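Local coordinates for protein putative nucleotide sugar epimerase/ dehydratase (Bordetella bronchiseptica, PDB 2Q1S) that binds NADH in a Rossmann fold and probably acts as a nucleotide-sugar epimerase or dehydratase in the biosynthesis of lipopolysaccharide O-antigen, at residues Glu99-Phe104 and Arg142-Val147; Ile271-Asp276 and Arg333-Ser338; Val49-Glu54 and Val266-Ile271; Asp259-Glu264 and Tyr283-Gly288. All coordinates share one frame; numbering follows the deposited sequence. Where two conformers were deposited one is given.

Contact 1. Residues Glu99-Phe104 and Arg142-Val147; sequences EYDYVF and RLKKVV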
loop_
_atom_site.group_PDB
_atom_site.type_symbol
_atom_site.label_atom_id
_atom_site.label_comp_id
_atom_site.label_asym_id
_atom_site.label_seq_id
_atom_site.Cartn_x
_atom_site.Cartn_y
_atom_site.Cartn_z
ATOM N N GLU A 99 -0.631 -21.740 17.550
ATOM C CA GLU A 99 0.383 -22.699 17.998
ATOM C C GLU A 99 1.812 -22.262 17.676
ATOM O O GLU A 99 2.742 -23.060 17.757
ATOM C CB GLU A 99 0.097 -24.080 17.362
ATOM C CG GLU A 99 0.368 -24.117 15.859
ATOM C CD GLU A 99 0.171 -25.492 15.226
ATOM O OE1 GLU A 99 0.836 -26.463 15.656
ATOM O OE2 GLU A 99 -0.663 -25.603 14.308
ATOM N N TYR A 100 1.984 -20.992 17.307
ATOM C CA TYR A 100 3.284 -20.482 16.902
ATOM C C TYR A 100 3.839 -19.488 17.885
ATOM O O TYR A 100 3.143 -18.573 18.360
ATOM C CB TYR A 100 3.197 -19.780 15.535
ATOM C CG TYR A 100 2.578 -20.668 14.476
ATOM C CD1 TYR A 100 3.350 -21.652 13.802
ATOM C CD2 TYR A 100 1.222 -20.543 14.138
ATOM C CE1 TYR A 100 2.765 -22.527 12.850
ATOM C CE2 TYR A 100 0.649 -21.394 13.164
ATOM C CZ TYR A 100 1.423 -22.359 12.534
ATOM O OH TYR A 100 0.801 -23.154 11.585
ATOM N N ASP A 101 5.104 -19.662 18.204
ATOM C CA ASP A 101 5.841 -18.710 18.998
ATOM C C ASP A 101 6.397 -17.573 18.150
ATOM O O ASP A 101 6.488 -16.439 18.616
ATOM C CB ASP A 101 6.964 -19.434 19.742
ATOM C CG ASP A 101 6.432 -20.523 20.622
ATOM O OD1 ASP A 101 5.677 -20.211 21.554
ATOM O OD2 ASP A 101 6.736 -21.695 20.331
ATOM N N TYR A 102 6.818 -17.910 16.941
ATOM C CA TYR A 102 7.435 -16.937 16.017
ATOM C C TYR A 102 6.940 -17.153 14.647
ATOM O O TYR A 102 6.681 -18.285 14.220
ATOM C CB TYR A 102 8.972 -17.034 16.045
ATOM C CG TYR A 102 9.541 -16.706 17.394
ATOM C CD1 TYR A 102 9.697 -15.376 17.802
ATOM C CD2 TYR A 102 9.884 -17.716 18.320
ATOM C CE1 TYR A 102 10.175 -15.038 19.046
ATOM C CE2 TYR A 102 10.366 -17.402 19.589
ATOM C CZ TYR A 102 10.543 -16.047 19.975
ATOM O OH TYR A 102 11.019 -15.715 21.231
ATOM N N VAL A 103 6.731 -16.041 13.941
ATOM C CA VAL A 103 6.408 -16.095 12.518
ATOM C C VAL A 103 7.403 -15.225 11.786
ATOM O O VAL A 103 7.685 -14.133 12.219
ATOM C CB VAL A 103 4.943 -15.569 12.234
ATOM C CG1 VAL A 103 4.680 -15.332 10.726
ATOM C CG2 VAL A 103 3.912 -16.492 12.838
ATOM N N PHE A 104 7.993 -15.767 10.734
ATOM C CA PHE A 104 8.868 -15.003 9.808
ATOM C C PHE A 104 8.129 -14.878 8.492
ATOM O O PHE A 104 7.779 -15.870 7.919
ATOM C CB PHE A 104 10.202 -15.727 9.596
ATOM C CG PHE A 104 11.030 -15.839 10.844
ATOM C CD1 PHE A 104 10.850 -16.914 11.734
ATOM C CD2 PHE A 104 11.952 -14.848 11.195
ATOM C CE1 PHE A 104 11.604 -17.033 12.903
ATOM C CE2 PHE A 104 12.742 -14.969 12.354
ATOM C CZ PHE A 104 12.535 -16.054 13.236
ATOM N N ARG A 142 -0.145 -16.780 21.537
ATOM C CA ARG A 142 1.126 -17.483 21.766
ATOM C C ARG A 142 2.275 -16.757 21.049
ATOM O O ARG A 142 3.428 -16.974 21.379
ATOM C CB ARG A 142 1.027 -18.924 21.260
ATOM C CG ARG A 142 2.243 -19.753 21.630
ATOM C CD ARG A 142 2.040 -21.245 21.419
ATOM N NE ARG A 142 3.333 -21.935 21.400
ATOM C CZ ARG A 142 3.513 -23.233 21.208
ATOM N NH1 ARG A 142 2.479 -24.066 21.153
ATOM N NH2 ARG A 142 4.747 -23.710 21.141
ATOM N N LEU A 143 1.947 -15.895 20.076
ATOM C CA LEU A 143 2.992 -15.171 19.316
ATOM C C LEU A 143 3.855 -14.271 20.130
ATOM O O LEU A 143 3.329 -13.378 20.796
ATOM C CB LEU A 143 2.358 -14.254 18.301
ATOM C CG LEU A 143 1.924 -14.911 17.048
ATOM C CD1 LEU A 143 1.202 -13.864 16.187
ATOM C CD2 LEU A 143 3.122 -15.479 16.259
ATOM N N LYS A 144 5.168 -14.488 20.105
ATOM C CA LYS A 144 6.122 -13.566 20.708
ATOM C C LYS A 144 6.571 -12.493 19.718
ATOM O O LYS A 144 6.816 -11.375 20.148
ATOM C CB LYS A 144 7.399 -14.263 21.229
ATOM C CG LYS A 144 7.412 -14.692 22.694
ATOM C CD LYS A 144 6.256 -15.622 22.988
ATOM C CE LYS A 144 6.663 -17.045 22.807
ATOM N NZ LYS A 144 5.574 -17.989 23.264
ATOM N N LYS A 145 6.825 -12.880 18.470
ATOM C CA LYS A 145 7.329 -11.939 17.454
ATOM C C LYS A 145 6.958 -12.397 16.090
ATOM O O LYS A 145 6.894 -13.591 15.817
ATOM C CB LYS A 145 8.856 -11.787 17.549
ATOM C CG LYS A 145 9.367 -10.306 17.494
ATOM C CD LYS A 145 8.902 -9.458 18.680
ATOM C CE LYS A 145 9.548 -9.913 19.997
ATOM N NZ LYS A 145 11.014 -9.677 19.978
ATOM N N VAL A 146 6.651 -11.390 15.267
ATOM C CA VAL A 146 6.415 -11.563 13.836
ATOM C C VAL A 146 7.443 -10.720 13.097
ATOM O O VAL A 146 7.405 -9.501 13.216
ATOM C CB VAL A 146 4.964 -11.094 13.430
ATOM C CG1 VAL A 146 4.765 -11.271 11.944
ATOM C CG2 VAL A 146 3.947 -11.902 14.256
ATOM N N VAL A 147 8.351 -11.361 12.374
ATOM C CA VAL A 147 9.421 -10.649 11.716
ATOM C C VAL A 147 9.117 -10.595 10.215
ATOM O O VAL A 147 8.943 -11.620 9.563
ATOM C CB VAL A 147 10.789 -11.355 11.975
ATOM C CG1 VAL A 147 11.922 -10.538 11.311
ATOM C CG2 VAL A 147 11.064 -11.423 13.514
#
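R142 grips the carboxylate of D101 side-on with two nitrogens. NE reaches OD1 of D101 at 2.9 Å in a nearly straight bond (171°); this oxygen lies in the guanidinium plane, whereas NE approaches it from above the carboxylate plane, and R142 NH2 meets D101 OD2 on its syn side at 2.9 Å. The two planes stand 53° apart. From the opposite face of the carboxylate, K144 NZ comes to D101 OD1 at 2.8 Å, so that one oxygen serves two cations. With CG anti to its backbone N (chi1 -173°) and the chain extended as far as NE, R142 reaches across D101 and lays its guanidinium against the carbonyl oxygen of E99, which sits over one face. The salt-bridge network lies just before two adjacent parallel strands of the Rossmann sheet, 102-105 and 145-151. K144 N donates to D101 O (2.8 Å); V103 N binds K145 O at 3.1 Å and V147 N binds V103 O at 2.9 Å. On one face V103 CG2 packs on L143 CD2 (3.7 Å) beneath helix 128-137. The other carries Y102, F104, K145 and V147, with F104 CD2 alongside V147 CB at 3.8 Å, and helix 263-276 covers it. K145 curls away to the carbonyl oxygens of A274 and G277, whereas D101 OD2 also accepts the backbone N of N34, on strand 34-38.

Contact 2. Residues Ile271-Asp276 and Arg333-Ser338; sequences IACAAD and RELGFS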
loop_
_atom_site.group_PDB
_atom_site.type_symbol
_atom_site.label_atom_id
_atom_site.label_comp_id
_atom_site.label_asym_id
_atom_site.label_seq_id
_atom_site.Cartn_x
_atom_site.Cartn_y
_atom_site.Cartn_z
ATOM N N ILE A 271 16.754 -13.944 13.127
ATOM C CA ILE A 271 16.565 -14.597 14.417
ATOM C C ILE A 271 16.758 -13.631 15.604
ATOM O O ILE A 271 16.000 -13.663 16.614
ATOM C CB ILE A 271 17.468 -15.844 14.513
ATOM C CG1 ILE A 271 16.955 -16.908 13.517
ATOM C CG2 ILE A 271 17.522 -16.369 15.971
ATOM C CD1 ILE A 271 17.941 -18.009 13.231
ATOM N N ALA A 272 17.739 -12.741 15.511
ATOM C CA ALA A 272 17.930 -11.724 16.565
ATOM C C ALA A 272 16.740 -10.764 16.668
ATOM O O ALA A 272 16.350 -10.350 17.755
ATOM C CB ALA A 272 19.235 -10.963 16.355
ATOM N N CYS A 273 16.171 -10.411 15.522
ATOM C CA CYS A 273 14.954 -9.597 15.513
ATOM C C CYS A 273 13.830 -10.341 16.234
ATOM O O CYS A 273 13.106 -9.741 17.012
ATOM C CB CYS A 273 14.534 -9.289 14.072
ATOM S SG CYS A 273 15.558 -7.986 13.293
ATOM N N ALA A 274 13.641 -11.621 15.903
ATOM C CA ALA A 274 12.594 -12.432 16.524
ATOM C C ALA A 274 12.774 -12.507 18.026
ATOM O O ALA A 274 11.856 -12.254 18.807
ATOM C CB ALA A 274 12.577 -13.829 15.968
ATOM N N ALA A 275 13.975 -12.888 18.438
ATOM C CA ALA A 275 14.224 -13.097 19.850
ATOM C C ALA A 275 14.124 -11.808 20.672
ATOM O O ALA A 275 13.475 -11.784 21.718
ATOM C CB ALA A 275 15.609 -13.758 20.025
ATOM N N ASP A 276 14.749 -10.748 20.170
ATOM C CA ASP A 276 15.009 -9.561 20.984
ATOM C C ASP A 276 14.556 -8.226 20.422
ATOM O O ASP A 276 14.683 -7.195 21.094
ATOM C CB ASP A 276 16.500 -9.458 21.306
ATOM C CG ASP A 276 16.994 -10.580 22.219
ATOM O OD1 ASP A 276 16.277 -10.994 23.149
ATOM O OD2 ASP A 276 18.117 -11.027 21.994
ATOM N N ARG A 333 23.650 -2.615 18.844
ATOM C CA ARG A 333 23.516 -2.100 20.211
ATOM C C ARG A 333 22.385 -2.813 20.949
ATOM O O ARG A 333 22.542 -3.233 22.103
ATOM C CB ARG A 333 23.274 -0.586 20.169
ATOM C CG ARG A 333 23.044 0.069 21.535
ATOM C CD ARG A 333 22.716 1.554 21.409
ATOM N NE ARG A 333 21.525 1.769 20.588
ATOM C CZ ARG A 333 21.523 2.308 19.364
ATOM N NH1 ARG A 333 22.656 2.730 18.797
ATOM N NH2 ARG A 333 20.372 2.443 18.718
ATOM N N GLU A 334 21.245 -2.948 20.275
ATOM C CA GLU A 334 20.053 -3.504 20.894
ATOM C C GLU A 334 19.976 -5.021 20.840
ATOM O O GLU A 334 19.394 -5.642 21.722
ATOM C CB GLU A 334 18.810 -2.943 20.218
ATOM C CG GLU A 334 18.511 -1.523 20.582
ATOM C CD GLU A 334 17.138 -1.094 20.124
ATOM O OE1 GLU A 334 16.267 -1.976 19.888
ATOM O OE2 GLU A 334 16.938 0.136 20.019
ATOM N N LEU A 335 20.532 -5.617 19.791
ATOM C CA LEU A 335 20.364 -7.043 19.571
ATOM C C LEU A 335 21.662 -7.811 19.724
ATOM O O LEU A 335 21.658 -9.044 19.710
ATOM C CB LEU A 335 19.796 -7.299 18.160
ATOM C CG LEU A 335 18.573 -6.471 17.750
ATOM C CD1 LEU A 335 18.163 -6.840 16.338
ATOM C CD2 LEU A 335 17.397 -6.692 18.695
ATOM N N GLY A 336 22.770 -7.081 19.849
ATOM C CA GLY A 336 24.094 -7.704 19.845
ATOM C C GLY A 336 24.425 -8.382 18.524
ATOM O O GLY A 336 25.272 -9.279 18.480
ATOM N N PHE A 337 23.761 -7.953 17.450
ATOM C CA PHE A 337 23.973 -8.556 16.143
ATOM C C PHE A 337 24.938 -7.743 15.270
ATOM O O PHE A 337 24.786 -6.527 15.170
ATOM C CB PHE A 337 22.638 -8.753 15.404
ATOM C CG PHE A 337 22.824 -9.126 13.967
ATOM C CD1 PHE A 337 23.053 -10.447 13.601
ATOM C CD2 PHE A 337 22.855 -8.150 12.989
ATOM C CE1 PHE A 337 23.267 -10.783 12.278
ATOM C CE2 PHE A 337 23.059 -8.484 11.662
ATOM C CZ PHE A 337 23.271 -9.808 11.310
ATOM N N SER A 338 25.945 -8.414 14.677
ATOM C CA SER A 338 26.785 -7.830 13.604
ATOM C C SER A 338 26.977 -8.865 12.483
ATOM O O SER A 338 27.154 -10.062 12.741
ATOM C CB SER A 338 28.137 -7.311 14.114
ATOM O OG SER A 338 28.743 -8.319 14.844
#
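L335 lies against A272, D276 and C273, joining the last turns of helix 263-276, one of the helices layered on the Rossmann sheet, to the end of helix 329-335 and the chain that follows it. No hydrogen bond crosses the contact; it is held by apolar packing, in which L335 has the largest share of the buried surface and takes part in most close pairs. CG of L335 stands anti to the carbonyl carbon (chi1 -49°), and this turns the two methyl groups onto the helix although the CB does not point straight at it. CD2 settles on the final turn, 3.7 Å from the carbonyl O of D276 and 3.9 Å from the CB of D276.

A272, whose small side chain points at the opposing segment, meets two residues with a single methyl group: its CB is 4.1 Å from L335 CB and 4.2 Å from F337 CB. Between these two neighbours the chain turns at G336, which has positive phi, a conformation that favours glycine, and F337 then meets the same helix. Its ring continues past A272 to the backbone at N268 and G269. D276 contributes its CB and backbone to the packing, whereas its OD1 is engaged by K29 in a salt bridge at the partly exposed edge. The remaining methyl group of L335, CD1, lies 4.2 Å from the SG of C273.

Contact 3. Residues Val49-Glu54 and Val266-Ile271; sequences VKRLLE and VANGLI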
loop_
_atom_site.group_PDB
_atom_site.type_symbol
_atom_site.label_atom_id
_atom_site.label_comp_id
_atom_site.label_asym_id
_atom_site.label_seq_id
_atom_site.Cartn_x
_atom_site.Cartn_y
_atom_site.Cartn_z
ATOM N N VAL A 49 15.419 -21.512 7.694
ATOM C CA VAL A 49 14.910 -22.808 8.148
ATOM C C VAL A 49 16.064 -23.692 8.635
ATOM O O VAL A 49 15.974 -24.254 9.731
ATOM C CB VAL A 49 14.000 -23.473 7.105
ATOM C CG1 VAL A 49 13.622 -24.884 7.518
ATOM C CG2 VAL A 49 12.718 -22.618 6.907
ATOM N N LYS A 50 17.138 -23.769 7.838
ATOM C CA LYS A 50 18.332 -24.565 8.196
ATOM C C LYS A 50 18.878 -24.097 9.543
ATOM O O LYS A 50 19.221 -24.918 10.407
ATOM C CB LYS A 50 19.432 -24.435 7.130
ATOM C CG LYS A 50 20.713 -25.234 7.402
ATOM N N ARG A 51 18.966 -22.781 9.725
ATOM C CA ARG A 51 19.540 -22.245 10.950
ATOM C C ARG A 51 18.616 -22.481 12.161
ATOM O O ARG A 51 19.086 -22.853 13.268
ATOM C CB ARG A 51 19.911 -20.781 10.741
ATOM C CG ARG A 51 20.496 -20.085 11.941
ATOM C CD ARG A 51 21.821 -20.722 12.413
ATOM N NE ARG A 51 22.420 -19.912 13.469
ATOM C CZ ARG A 51 23.196 -20.390 14.429
ATOM N NH1 ARG A 51 23.495 -21.684 14.447
ATOM N NH2 ARG A 51 23.679 -19.569 15.363
ATOM N N LEU A 52 17.295 -22.378 11.935
ATOM C CA LEU A 52 16.310 -22.656 12.995
ATOM C C LEU A 52 16.392 -24.115 13.470
ATOM O O LEU A 52 16.357 -24.389 14.674
ATOM C CB LEU A 52 14.889 -22.361 12.521
ATOM C CG LEU A 52 14.496 -20.875 12.343
ATOM C CD1 LEU A 52 13.179 -20.775 11.566
ATOM C CD2 LEU A 52 14.411 -20.169 13.651
ATOM N N LEU A 53 16.480 -25.046 12.532
ATOM C CA LEU A 53 16.712 -26.455 12.890
ATOM C C LEU A 53 18.018 -26.648 13.686
ATOM O O LEU A 53 18.033 -27.393 14.688
ATOM C CB LEU A 53 16.682 -27.340 11.638
ATOM C CG LEU A 53 15.371 -27.358 10.845
ATOM C CD1 LEU A 53 15.554 -28.027 9.469
ATOM C CD2 LEU A 53 14.215 -27.992 11.619
ATOM N N GLU A 54 19.099 -25.969 13.278
ATOM C CA GLU A 54 20.373 -26.024 14.047
ATOM C C GLU A 54 20.204 -25.543 15.490
ATOM O O GLU A 54 20.854 -26.063 16.418
ATOM C CB GLU A 54 21.432 -25.136 13.420
ATOM C CG GLU A 54 22.131 -25.686 12.212
ATOM C CD GLU A 54 23.007 -24.639 11.532
ATOM O OE1 GLU A 54 23.459 -23.676 12.219
ATOM O OE2 GLU A 54 23.246 -24.797 10.309
ATOM N N VAL A 266 22.226 -12.823 7.415
ATOM C CA VAL A 266 20.834 -12.360 7.356
ATOM C C VAL A 266 19.956 -13.305 8.188
ATOM O O VAL A 266 19.108 -12.831 8.950
ATOM C CB VAL A 266 20.331 -12.239 5.893
ATOM C CG1 VAL A 266 18.795 -11.994 5.875
ATOM C CG2 VAL A 266 21.109 -11.151 5.164
ATOM N N ALA A 267 20.106 -14.627 8.023
ATOM C CA ALA A 267 19.333 -15.550 8.864
ATOM C C ALA A 267 19.525 -15.282 10.375
ATOM O O ALA A 267 18.546 -15.209 11.128
ATOM C CB ALA A 267 19.613 -16.993 8.526
ATOM N N ASN A 268 20.775 -15.092 10.806
ATOM C CA ASN A 268 21.003 -14.768 12.198
ATOM C C ASN A 268 20.413 -13.412 12.615
ATOM O O ASN A 268 19.947 -13.264 13.742
ATOM C CB ASN A 268 22.492 -14.866 12.550
ATOM C CG ASN A 268 22.956 -16.302 12.630
ATOM O OD1 ASN A 268 22.229 -17.159 13.145
ATOM N ND2 ASN A 268 24.164 -16.578 12.136
ATOM N N GLY A 269 20.465 -12.437 11.713
ATOM C CA GLY A 269 19.833 -11.114 11.938
ATOM C C GLY A 269 18.331 -11.231 12.141
ATOM O O GLY A 269 17.789 -10.641 13.082
ATOM N N LEU A 270 17.679 -12.043 11.298
ATOM C CA LEU A 270 16.247 -12.270 11.419
ATOM C C LEU A 270 15.928 -12.963 12.748
ATOM O O LEU A 270 14.978 -12.586 13.441
ATOM C CB LEU A 270 15.763 -13.163 10.270
ATOM C CG LEU A 270 15.693 -12.500 8.880
ATOM C CD1 LEU A 270 15.549 -13.549 7.847
ATOM C CD2 LEU A 270 14.497 -11.502 8.791
ATOM N N ILE A 271 16.754 -13.944 13.127
ATOM C CA ILE A 271 16.565 -14.597 14.417
ATOM C C ILE A 271 16.758 -13.631 15.604
ATOM O O ILE A 271 16.000 -13.663 16.614
ATOM C CB ILE A 271 17.468 -15.844 14.513
ATOM C CG1 ILE A 271 16.955 -16.908 13.517
ATOM C CG2 ILE A 271 17.522 -16.369 15.971
ATOM C CD1 ILE A 271 17.941 -18.009 13.231
#
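R51 and N268 make the polar link between helical segments 49-54 and 266-271, whose axes pass 9.8 Å apart at a crossing angle of -62°. R51 leaves its helix with CG anti to the backbone N (chi1 179°) and bends at its second torsion. NE then donates to OD1 of N268 at 2.8 Å in a fairly straight bond. The acceptor is met on a lone pair in its carbonyl plane and lies at the guanidinium edge, though the two flat groups stand almost perpendicular, 82° apart. Nearer the backbone, CG of R51 is pressed against CD1 of I271 at 3.5 Å, and its CB faces A267 CB at 4.4 Å. The next residue, L52, slides past I271 in the opposite direction, its CD2 4.1 Å from I271 CG1, and reaches V35 and V37 of strand 34-38. One turn after R51, E54 holds the other branch of the guanidinium: OE1 takes NH1 of R51 at 3.0 Å in a salt bridge, which limits rotation of the group. Helix 43-54 begins at the NADH-binding residues F43 and V44, and with strand 34-38 it forms the opening strand-turn-helix of the dinucleotide-binding Rossmann fold, packed here on helix 263-276.

Contact 4. Residues Asp259-Glu264 and Tyr283-Gly288; sequences DFIFVE and YNIASG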
loop_
_atom_site.group_PDB
_atom_site.type_symbol
_atom_site.label_atom_id
_atom_site.label_comp_id
_atom_site.label_asym_id
_atom_site.label_seq_id
_atom_site.Cartn_x
_atom_site.Cartn_y
_atom_site.Cartn_z
ATOM N N ASP A 259 26.176 -2.750 -0.633
ATOM C CA ASP A 259 26.500 -3.285 0.677
ATOM C C ASP A 259 26.044 -4.746 0.703
ATOM O O ASP A 259 24.950 -5.046 1.169
ATOM C CB ASP A 259 25.794 -2.438 1.756
ATOM C CG ASP A 259 25.996 -2.966 3.168
ATOM O OD1 ASP A 259 26.228 -4.185 3.324
ATOM O OD2 ASP A 259 25.882 -2.171 4.130
ATOM N N PHE A 260 26.861 -5.648 0.163
ATOM C CA PHE A 260 26.483 -7.061 0.129
ATOM C C PHE A 260 26.513 -7.622 1.545
ATOM O O PHE A 260 27.351 -7.214 2.369
ATOM C CB PHE A 260 27.434 -7.869 -0.762
ATOM C CG PHE A 260 27.368 -7.488 -2.215
ATOM C CD1 PHE A 260 26.338 -7.947 -3.017
ATOM C CD2 PHE A 260 28.339 -6.646 -2.777
ATOM C CE1 PHE A 260 26.263 -7.580 -4.366
ATOM C CE2 PHE A 260 28.270 -6.274 -4.117
ATOM C CZ PHE A 260 27.228 -6.747 -4.915
ATOM N N ILE A 261 25.609 -8.562 1.809
ATOM C CA ILE A 261 25.561 -9.247 3.107
ATOM C C ILE A 261 25.318 -10.736 2.877
ATOM O O ILE A 261 24.480 -11.114 2.067
ATOM C CB ILE A 261 24.496 -8.635 4.070
ATOM C CG1 ILE A 261 24.535 -9.337 5.442
ATOM C CG2 ILE A 261 23.082 -8.624 3.417
ATOM C CD1 ILE A 261 23.695 -8.689 6.508
ATOM N N PHE A 262 26.077 -11.577 3.586
ATOM C CA PHE A 262 26.002 -13.024 3.371
ATOM C C PHE A 262 24.728 -13.573 4.002
ATOM O O PHE A 262 24.345 -13.148 5.096
ATOM C CB PHE A 262 27.257 -13.677 3.962
ATOM C CG PHE A 262 27.385 -15.157 3.705
ATOM C CD1 PHE A 262 27.451 -15.658 2.414
ATOM C CD2 PHE A 262 27.464 -16.053 4.784
ATOM C CE1 PHE A 262 27.619 -17.034 2.192
ATOM C CE2 PHE A 262 27.611 -17.446 4.567
ATOM C CZ PHE A 262 27.664 -17.930 3.270
ATOM N N VAL A 263 24.121 -14.557 3.351
ATOM C CA VAL A 263 22.781 -14.977 3.726
ATOM C C VAL A 263 22.717 -15.585 5.143
ATOM O O VAL A 263 21.736 -15.395 5.842
ATOM C CB VAL A 263 22.194 -15.969 2.679
ATOM C CG1 VAL A 263 22.979 -17.339 2.646
ATOM C CG2 VAL A 263 20.707 -16.170 2.882
ATOM N N GLU A 264 23.763 -16.277 5.585
ATOM C CA GLU A 264 23.758 -16.810 6.938
ATOM C C GLU A 264 23.766 -15.710 7.992
ATOM O O GLU A 264 23.197 -15.893 9.055
ATOM C CB GLU A 264 24.941 -17.768 7.127
ATOM C CG GLU A 264 24.833 -18.991 6.150
ATOM C CD GLU A 264 25.959 -20.012 6.271
ATOM O OE1 GLU A 264 26.754 -19.942 7.241
ATOM O OE2 GLU A 264 26.032 -20.898 5.375
ATOM N N TYR A 283 14.795 -2.624 12.239
ATOM C CA TYR A 283 16.251 -2.773 12.334
ATOM C C TYR A 283 16.826 -2.999 10.962
ATOM O O TYR A 283 16.347 -3.819 10.215
ATOM C CB TYR A 283 16.644 -3.973 13.201
ATOM C CG TYR A 283 16.164 -3.882 14.622
ATOM C CD1 TYR A 283 14.866 -4.332 14.960
ATOM C CD2 TYR A 283 16.959 -3.326 15.623
ATOM C CE1 TYR A 283 14.392 -4.215 16.272
ATOM C CE2 TYR A 283 16.486 -3.240 16.930
ATOM C CZ TYR A 283 15.213 -3.668 17.241
ATOM O OH TYR A 283 14.772 -3.574 18.552
ATOM N N ASN A 284 17.872 -2.256 10.638
ATOM C CA ASN A 284 18.705 -2.595 9.474
ATOM C C ASN A 284 19.558 -3.828 9.790
ATOM O O ASN A 284 20.237 -3.867 10.832
ATOM C CB ASN A 284 19.659 -1.456 9.102
ATOM C CG ASN A 284 18.941 -0.182 8.700
ATOM O OD1 ASN A 284 17.848 -0.212 8.185
ATOM N ND2 ASN A 284 19.591 0.951 8.925
ATOM N N ILE A 285 19.508 -4.822 8.899
ATOM C CA ILE A 285 20.385 -6.001 8.956
ATOM C C ILE A 285 21.351 -5.837 7.746
ATOM O O ILE A 285 20.976 -6.022 6.584
ATOM C CB ILE A 285 19.526 -7.325 8.866
ATOM C CG1 ILE A 285 18.543 -7.386 10.059
ATOM C CG2 ILE A 285 20.430 -8.577 8.826
ATOM C CD1 ILE A 285 19.153 -7.192 11.440
ATOM N N ALA A 286 22.567 -5.379 8.056
ATOM C CA ALA A 286 23.476 -4.830 7.047
ATOM C C ALA A 286 24.921 -5.138 7.384
ATOM O O ALA A 286 25.264 -5.284 8.544
ATOM C CB ALA A 286 23.283 -3.310 6.934
ATOM N N SER A 287 25.750 -5.254 6.353
ATOM C CA SER A 287 27.194 -5.424 6.552
ATOM C C SER A 287 27.942 -4.148 6.912
ATOM O O SER A 287 28.990 -4.217 7.557
ATOM C CB SER A 287 27.875 -6.024 5.317
ATOM O OG SER A 287 27.855 -5.106 4.235
ATOM N N GLY A 288 27.459 -3.008 6.440
ATOM C CA GLY A 288 28.159 -1.738 6.666
ATOM C C GLY A 288 29.373 -1.534 5.771
ATOM O O GLY A 288 30.158 -0.582 5.974
#
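I261 and I285 form the close-packed part of this contact. CG1 of I261 is anti to the backbone N (chi1 -177°), and the rest of the chain keeps an extended shape that carries CD1 across to the backbone of 285-287. It lies 3.8 Å from I285 O and 3.8 Å from A286 N, with CG2 of I285 at 4.0 Å. Helix 263-276 adds V266 against I261 and C273 against I285, so this part is buried.

Beyond it the apolar packing gives way to a turn held by polar groups. D259, the acceptor, is itself buried, but its partners lie on the solvent side: S287 is partly exposed and G288, with positive phi, is exposed. The N of G288 donates to OD2 of D259 at 2.9 Å, on the syn side but 27° out of the carboxylate plane. A weak bond runs from S287 N to D259 OD1 (3.2 Å). D259 was deposited in two conformers, and the modelled one sets OD1 implausibly close to S287 OG, so the details of its grip are doubtful. S287 OG also lies 2.9 Å from the carbonyl O of F260, where a hydrogen bond is possible but not settled, and it accepts the backbone N of K289. F260 itself neighbours N210 and R258, which bind UDP in another crystal structure of this protein; no UDP is bound to this chain here. The G288 amide on OD2 is consistent with an ionised carboxylate that ties the turn to strand 257-262, which carries R258; the share of S287 is uncertain.

Overall arrangement
Helix 263-276 connects all four contacts. It starts in contact 4, crosses helix 43-54 in contact 3 and ends in contact 2, while contact 1 lies beneath its later turns. There K145 NZ is 3.0 Å from A274 O, and F104 CE2 packs 3.4 Å from L270 O. Contacts 2 and 3 share I271. Contacts 2 and 4 meet through E334 OE1 and Y283 OH, 2.6 Å apart, and V266 CG2 joins contact 3 to contact 4 at I261 CG2 (3.7 Å). All four stand back from the cofactor: the side chains of I261, F104, A267 and C273 are about 7, 9, 10 and 12 Å from the bound NADH.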